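Long-range contacts in bifunctional protein PutA (Bdellovibrio bacteriovorus, PDB 5UR2), which probably couples both steps of proline breakdown, oxidising proline on a flavin-bearing barrel and then glutamate semialdehyde to glutamate with NAD(+) on an aldehyde dehydrogenase module: residues N467-L471 and T569-F573; V552-Q556 and M608-Q612. One frame throughout, in Å; residues are numbered along the deposited sequence.

Contact 1: residues N467-L471 and T569-F573; sequences NEPLL and TRDRF
Residues N467-L471 form an extended, polyproline II-like loop, with phi from -65 to -83° and psi from 129 to 163°, and pass beside the junction of helices 554-570 and 572-583. E468 CA lies 9.1 Å from T569 CA, and L471 CA 9.5 Å from R572 CA, so long side chains must bridge the gap. T569, still helical, returns its hydroxyl to the carbonyl of A565; a water donates hydrogen bonds to T569 OG1 and E468 OE1, 2.7 Å each. R570 turns from the loop and forms a salt bridge with D571, NE to OD1 2.8 Å. D571 (phi/psi -97/24) breaks the helix and stands at the N-cap position of the next, although its carboxylate makes no capping bond. R572 is buried and spans the gap. With chi1 to chi3 all t, its extended chain carries the guanidinium to the loop, where NH1 meets E468 OE2 edge-on in a salt bridge (3.2 Å); E468 (t, p) bends to receive it. P469, its ring fixing phi near -65°, keeps the backbone extended, holding its carbonyl toward R572, whose NH2 donates to P469 O (2.9 Å). D591 of helix 587-611 takes NE in a further salt bridge, compensating the buried charge. L471 (m, t) lies along the arginine, CG 3.5 Å from NE, and sets CD1 3.6 Å from CE1 of F573 (chi1 m), whose ring also packs on helix 476-491. R572, bound by one carbonyl and two carboxylates, thus holds the loop between helices 440-444 and 476-491 against helices 554-570, 572-583 and 587-611 of the aldehyde dehydrogenase fold.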
loop_
_atom_site.group_PDB
_atom_site.type_symbol
_atom_site.label_atom_id
_atom_site.label_comp_id
_atom_site.label_asym_id
_atom_site.label_seq_id
_atom_site.Cartn_x
_atom_site.Cartn_y
_atom_site.Cartn_z
ATOM N N ASN B 467 -16.048 -5.773 -10.948
ATOM C CA ASN B 467 -17.217 -4.921 -10.824
ATOM C C ASN B 467 -18.502 -5.690 -11.120
ATOM O O ASN B 467 -18.526 -6.614 -11.929
ATOM C CB ASN B 467 -17.105 -3.744 -11.777
ATOM C CG ASN B 467 -15.949 -2.841 -11.440
ATOM O OD1 ASN B 467 -14.810 -3.079 -11.863
ATOM N ND2 ASN B 467 -16.236 -1.771 -10.704
ATOM N N GLU B 468 -19.580 -5.252 -10.496
ATOM C CA GLU B 468 -20.898 -5.826 -10.739
ATOM C C GLU B 468 -21.386 -5.522 -12.158
ATOM O O GLU B 468 -21.388 -4.351 -12.576
ATOM C CB GLU B 468 -21.884 -5.266 -9.711
ATOM C CG GLU B 468 -23.318 -5.688 -9.944
ATOM C CD GLU B 468 -23.602 -7.123 -9.544
ATOM O OE1 GLU B 468 -22.791 -7.741 -8.813
ATOM O OE2 GLU B 468 -24.647 -7.638 -9.972
ATOM N N PRO B 469 -21.833 -6.525 -12.912
ATOM C CA PRO B 469 -22.379 -6.254 -14.250
ATOM C C PRO B 469 -23.654 -5.433 -14.176
ATOM O O PRO B 469 -24.486 -5.624 -13.289
ATOM C CB PRO B 469 -22.672 -7.656 -14.818
ATOM C CG PRO B 469 -21.885 -8.596 -13.986
ATOM C CD PRO B 469 -21.767 -7.964 -12.615
ATOM N N LEU B 470 -23.802 -4.512 -15.122
ATOM C CA LEU B 470 -25.048 -3.767 -15.219
ATOM C C LEU B 470 -26.071 -4.577 -16.002
ATOM O O LEU B 470 -25.738 -5.522 -16.715
ATOM C CB LEU B 470 -24.843 -2.419 -15.912
ATOM C CG LEU B 470 -23.855 -1.495 -15.182
ATOM C CD1 LEU B 470 -23.846 -0.095 -15.787
ATOM C CD2 LEU B 470 -24.170 -1.457 -13.689
ATOM N N LEU B 471 -27.326 -4.185 -15.873
ATOM C CA LEU B 471 -28.384 -4.876 -16.580
ATOM C C LEU B 471 -28.284 -4.633 -18.088
ATOM O O LEU B 471 -27.860 -3.567 -18.553
ATOM C CB LEU B 471 -29.747 -4.414 -16.069
ATOM C CG LEU B 471 -30.203 -4.833 -14.681
ATOM C CD1 LEU B 471 -31.464 -4.064 -14.282
ATOM C CD2 LEU B 471 -30.470 -6.341 -14.652
ATOM N N THR B 569 -28.153 -6.907 -4.475
ATOM C CA THR B 569 -28.256 -7.666 -5.717
ATOM C C THR B 569 -29.646 -8.284 -5.872
ATOM O O THR B 569 -30.244 -8.232 -6.951
ATOM C CB THR B 569 -27.162 -8.735 -5.748
ATOM O OG1 THR B 569 -25.878 -8.118 -5.583
ATOM C CG2 THR B 569 -27.190 -9.531 -7.057
ATOM N N ARG B 570 -30.184 -8.852 -4.791
ATOM C CA ARG B 570 -31.517 -9.444 -4.836
ATOM C C ARG B 570 -32.590 -8.392 -5.127
ATOM O O ARG B 570 -33.550 -8.661 -5.858
ATOM C CB ARG B 570 -31.793 -10.146 -3.508
ATOM C CG ARG B 570 -33.173 -10.792 -3.387
ATOM C CD ARG B 570 -33.476 -11.046 -1.901
ATOM N NE ARG B 570 -33.821 -9.807 -1.195
ATOM C CZ ARG B 570 -33.775 -9.659 0.129
ATOM N NH1 ARG B 570 -33.372 -10.666 0.892
ATOM N NH2 ARG B 570 -34.135 -8.514 0.691
ATOM N N ASP B 571 -32.472 -7.197 -4.545
ATOM C CA ASP B 571 -33.532 -6.203 -4.671
ATOM C C ASP B 571 -33.252 -5.190 -5.786
ATOM O O ASP B 571 -33.799 -4.081 -5.770
ATOM C CB ASP B 571 -33.752 -5.511 -3.327
ATOM C CG ASP B 571 -34.364 -6.461 -2.282
ATOM O OD1 ASP B 571 -34.729 -7.579 -2.665
ATOM O OD2 ASP B 571 -34.479 -6.110 -1.086
ATOM N N ARG B 572 -32.443 -5.576 -6.776
ATOM C CA ARG B 572 -31.944 -4.632 -7.768
ATOM C C ARG B 572 -33.055 -3.795 -8.394
ATOM O O ARG B 572 -32.963 -2.565 -8.433
ATOM C CB ARG B 572 -31.168 -5.375 -8.853
ATOM C CG ARG B 572 -30.310 -4.432 -9.655
ATOM C CD ARG B 572 -29.805 -5.081 -10.903
ATOM N NE ARG B 572 -28.723 -4.321 -11.518
ATOM C CZ ARG B 572 -27.448 -4.697 -11.503
ATOM N NH1 ARG B 572 -27.086 -5.819 -10.890
ATOM N NH2 ARG B 572 -26.537 -3.955 -12.112
ATOM N N PHE B 573 -34.121 -4.441 -8.878
ATOM C CA PHE B 573 -35.158 -3.707 -9.597
ATOM C C PHE B 573 -35.934 -2.775 -8.673
ATOM O O PHE B 573 -36.296 -1.657 -9.069
ATOM C CB PHE B 573 -36.098 -4.690 -10.302
ATOM C CG PHE B 573 -35.451 -5.379 -11.462
ATOM C CD1 PHE B 573 -35.379 -4.757 -12.693
ATOM C CD2 PHE B 573 -34.855 -6.616 -11.303
ATOM C CE1 PHE B 573 -34.749 -5.369 -13.754
ATOM C CE2 PHE B 573 -34.229 -7.240 -12.364
ATOM C CZ PHE B 573 -34.173 -6.617 -13.593
HETATM O O HOH W 1 -23.615 -9.184 -6.677
#

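Contact 2: residues V552-Q556 and M608-Q612; sequences VPCEQ and MRELQ
A helix-start to helix-end contact at the surface of the aldehyde dehydrogenase module joins the first turn of helix 554-570 to the last turn of helix 587-611. P553, at the N-cap position with phi/psi -56/146, leads into helical C554-Q556, while M608 is helical and Q612 lies near the C-terminal end of helix 587-611. The CA atoms of C554 and Q612 are 6.3 Å apart and those of E555 and R609 6.4 Å, so close that a small side chain such as cysteine suits position 554. C554 (m) points toward the other helix, its SG 3.6 Å from Q612 CB and 3.9 Å from CE of buried M608, whose long unbranched side chain (t, p) reaches across to it. Beside this apolar touch, E555 (t, p) and R609 (m, t, t) form a two-pronged, edge-on salt bridge: R609 NE to E555 OE1 2.9 Å and NH2 to OE2 3.0 Å, both nearly linear. Q612 (chi1 p) folds back so that NE2 donates to R609 O, 3.0 Å, within the same turn; its OE1 accepts from a water (2.7 Å) that in turn accepts from E555 N (3.0 Å), an amide in the first turn. D562, two turns farther along helix 554-570, takes R609 NH1 in another salt bridge, and M608 also packs against R557 of that helix and L961 of a nearby loop.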
loop_
_atom_site.group_PDB
_atom_site.type_symbol
_atom_site.label_atom_id
_atom_site.label_comp_id
_atom_site.label_asym_id
_atom_site.label_seq_id
_atom_site.Cartn_x
_atom_site.Cartn_y
_atom_site.Cartn_z
ATOM N N VAL B 552 -15.281 -6.114 16.861
ATOM C CA VAL B 552 -15.740 -7.208 15.991
ATOM C C VAL B 552 -14.639 -7.528 14.983
ATOM O O VAL B 552 -14.103 -6.600 14.352
ATOM C CB VAL B 552 -17.047 -6.831 15.278
ATOM C CG1 VAL B 552 -17.411 -7.915 14.259
ATOM C CG2 VAL B 552 -18.210 -6.656 16.294
ATOM N N PRO B 553 -14.238 -8.795 14.825
ATOM C CA PRO B 553 -13.146 -9.114 13.890
ATOM C C PRO B 553 -13.437 -8.623 12.475
ATOM O O PRO B 553 -14.585 -8.620 12.007
ATOM C CB PRO B 553 -13.073 -10.649 13.937
ATOM C CG PRO B 553 -13.632 -11.014 15.265
ATOM C CD PRO B 553 -14.718 -9.991 15.541
ATOM N N CYS B 554 -12.366 -8.214 11.791
ATOM C CA CYS B 554 -12.493 -7.668 10.443
ATOM C C CYS B 554 -13.292 -8.582 9.530
ATOM O O CYS B 554 -14.159 -8.113 8.786
ATOM C CB CYS B 554 -11.105 -7.415 9.851
ATOM S SG CYS B 554 -10.116 -6.206 10.788
ATOM N N GLU B 555 -13.019 -9.890 9.581
ATOM C CA GLU B 555 -13.712 -10.845 8.718
ATOM C C GLU B 555 -15.224 -10.802 8.927
ATOM O O GLU B 555 -15.989 -10.901 7.961
ATOM C CB GLU B 555 -13.172 -12.259 8.962
ATOM C CG GLU B 555 -13.921 -13.366 8.212
ATOM C CD GLU B 555 -14.020 -13.119 6.710
ATOM O OE1 GLU B 555 -13.009 -12.692 6.098
ATOM O OE2 GLU B 555 -15.126 -13.330 6.155
ATOM N N GLN B 556 -15.673 -10.666 10.182
ATOM C CA GLN B 556 -17.108 -10.620 10.463
ATOM C C GLN B 556 -17.716 -9.290 10.026
ATOM O O GLN B 556 -18.859 -9.249 9.562
ATOM C CB GLN B 556 -17.359 -10.876 11.953
ATOM C CG GLN B 556 -17.000 -12.291 12.391
ATOM C CD GLN B 556 -16.971 -12.487 13.917
ATOM O OE1 GLN B 556 -17.844 -12.013 14.658
ATOM N NE2 GLN B 556 -15.948 -13.206 14.386
ATOM N N MET B 608 -10.567 -4.371 3.434
ATOM C CA MET B 608 -10.423 -4.582 4.870
ATOM C C MET B 608 -9.829 -5.952 5.153
ATOM O O MET B 608 -9.017 -6.111 6.075
ATOM C CB MET B 608 -11.781 -4.431 5.560
ATOM C CG MET B 608 -11.730 -4.423 7.111
ATOM S SD MET B 608 -10.901 -2.911 7.724
ATOM C CE MET B 608 -9.256 -3.504 8.160
ATOM N N ARG B 609 -10.193 -6.944 4.338
ATOM C CA ARG B 609 -9.632 -8.277 4.486
ATOM C C ARG B 609 -8.141 -8.292 4.203
ATOM O O ARG B 609 -7.411 -9.074 4.827
ATOM C CB ARG B 609 -10.368 -9.257 3.579
ATOM C CG ARG B 609 -11.767 -9.583 4.080
ATOM C CD ARG B 609 -12.510 -10.497 3.098
ATOM N NE ARG B 609 -13.677 -11.052 3.751
ATOM C CZ ARG B 609 -14.930 -10.871 3.345
ATOM N NH1 ARG B 609 -15.183 -10.159 2.255
ATOM N NH2 ARG B 609 -15.932 -11.417 4.031
ATOM N N GLU B 610 -7.660 -7.415 3.309
ATOM C CA GLU B 610 -6.215 -7.267 3.155
ATOM C C GLU B 610 -5.601 -6.529 4.346
ATOM O O GLU B 610 -4.579 -6.961 4.890
ATOM C CB GLU B 610 -5.868 -6.542 1.854
ATOM C CG GLU B 610 -6.248 -7.274 0.590
ATOM C CD GLU B 610 -5.938 -6.456 -0.651
ATOM O OE1 GLU B 610 -6.773 -5.603 -1.033
ATOM O OE2 GLU B 610 -4.845 -6.652 -1.229
ATOM N N LEU B 611 -6.197 -5.395 4.750
ATOM C CA LEU B 611 -5.575 -4.527 5.752
ATOM C C LEU B 611 -5.637 -5.098 7.175
ATOM O O LEU B 611 -4.957 -4.572 8.058
ATOM C CB LEU B 611 -6.231 -3.135 5.701
ATOM C CG LEU B 611 -5.970 -2.335 4.406
ATOM C CD1 LEU B 611 -6.748 -1.040 4.383
ATOM C CD2 LEU B 611 -4.502 -2.047 4.149
ATOM N N GLN B 612 -6.433 -6.147 7.429
ATOM C CA GLN B 612 -6.447 -6.772 8.751
ATOM C C GLN B 612 -5.132 -7.471 9.059
ATOM O O GLN B 612 -4.853 -7.755 10.225
ATOM C CB GLN B 612 -7.578 -7.805 8.862
ATOM C CG GLN B 612 -7.260 -9.125 8.095
ATOM C CD GLN B 612 -8.413 -10.118 8.140
ATOM O OE1 GLN B 612 -8.945 -10.427 9.212
ATOM N NE2 GLN B 612 -8.824 -10.602 6.967
HETATM O O HOH W 2 -10.667 -10.928 11.205
#

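Overall arrangement
Contact 1 takes T569 from the end of helix 554-570 but rests chiefly on R572 and F573 of helix 572-583; contact 2 uses the first turn of helix 554-570. Their centres lie about 25 Å apart and their nearest atoms about 13 Å apart, so they do not touch. Helix 587-611 serves both, through D591 and D599 toward 467-471 and through its final turn in contact 2. The centre of contact 1 is about 17 Å, and that of contact 2 about 35 Å, from the centre of the chain, on the same side of it. Both lie away from the modified flavin's pocket in the proline dehydrogenase barrel and from E746 and C780, the predicted catalytic residues of the dehydrogenase module.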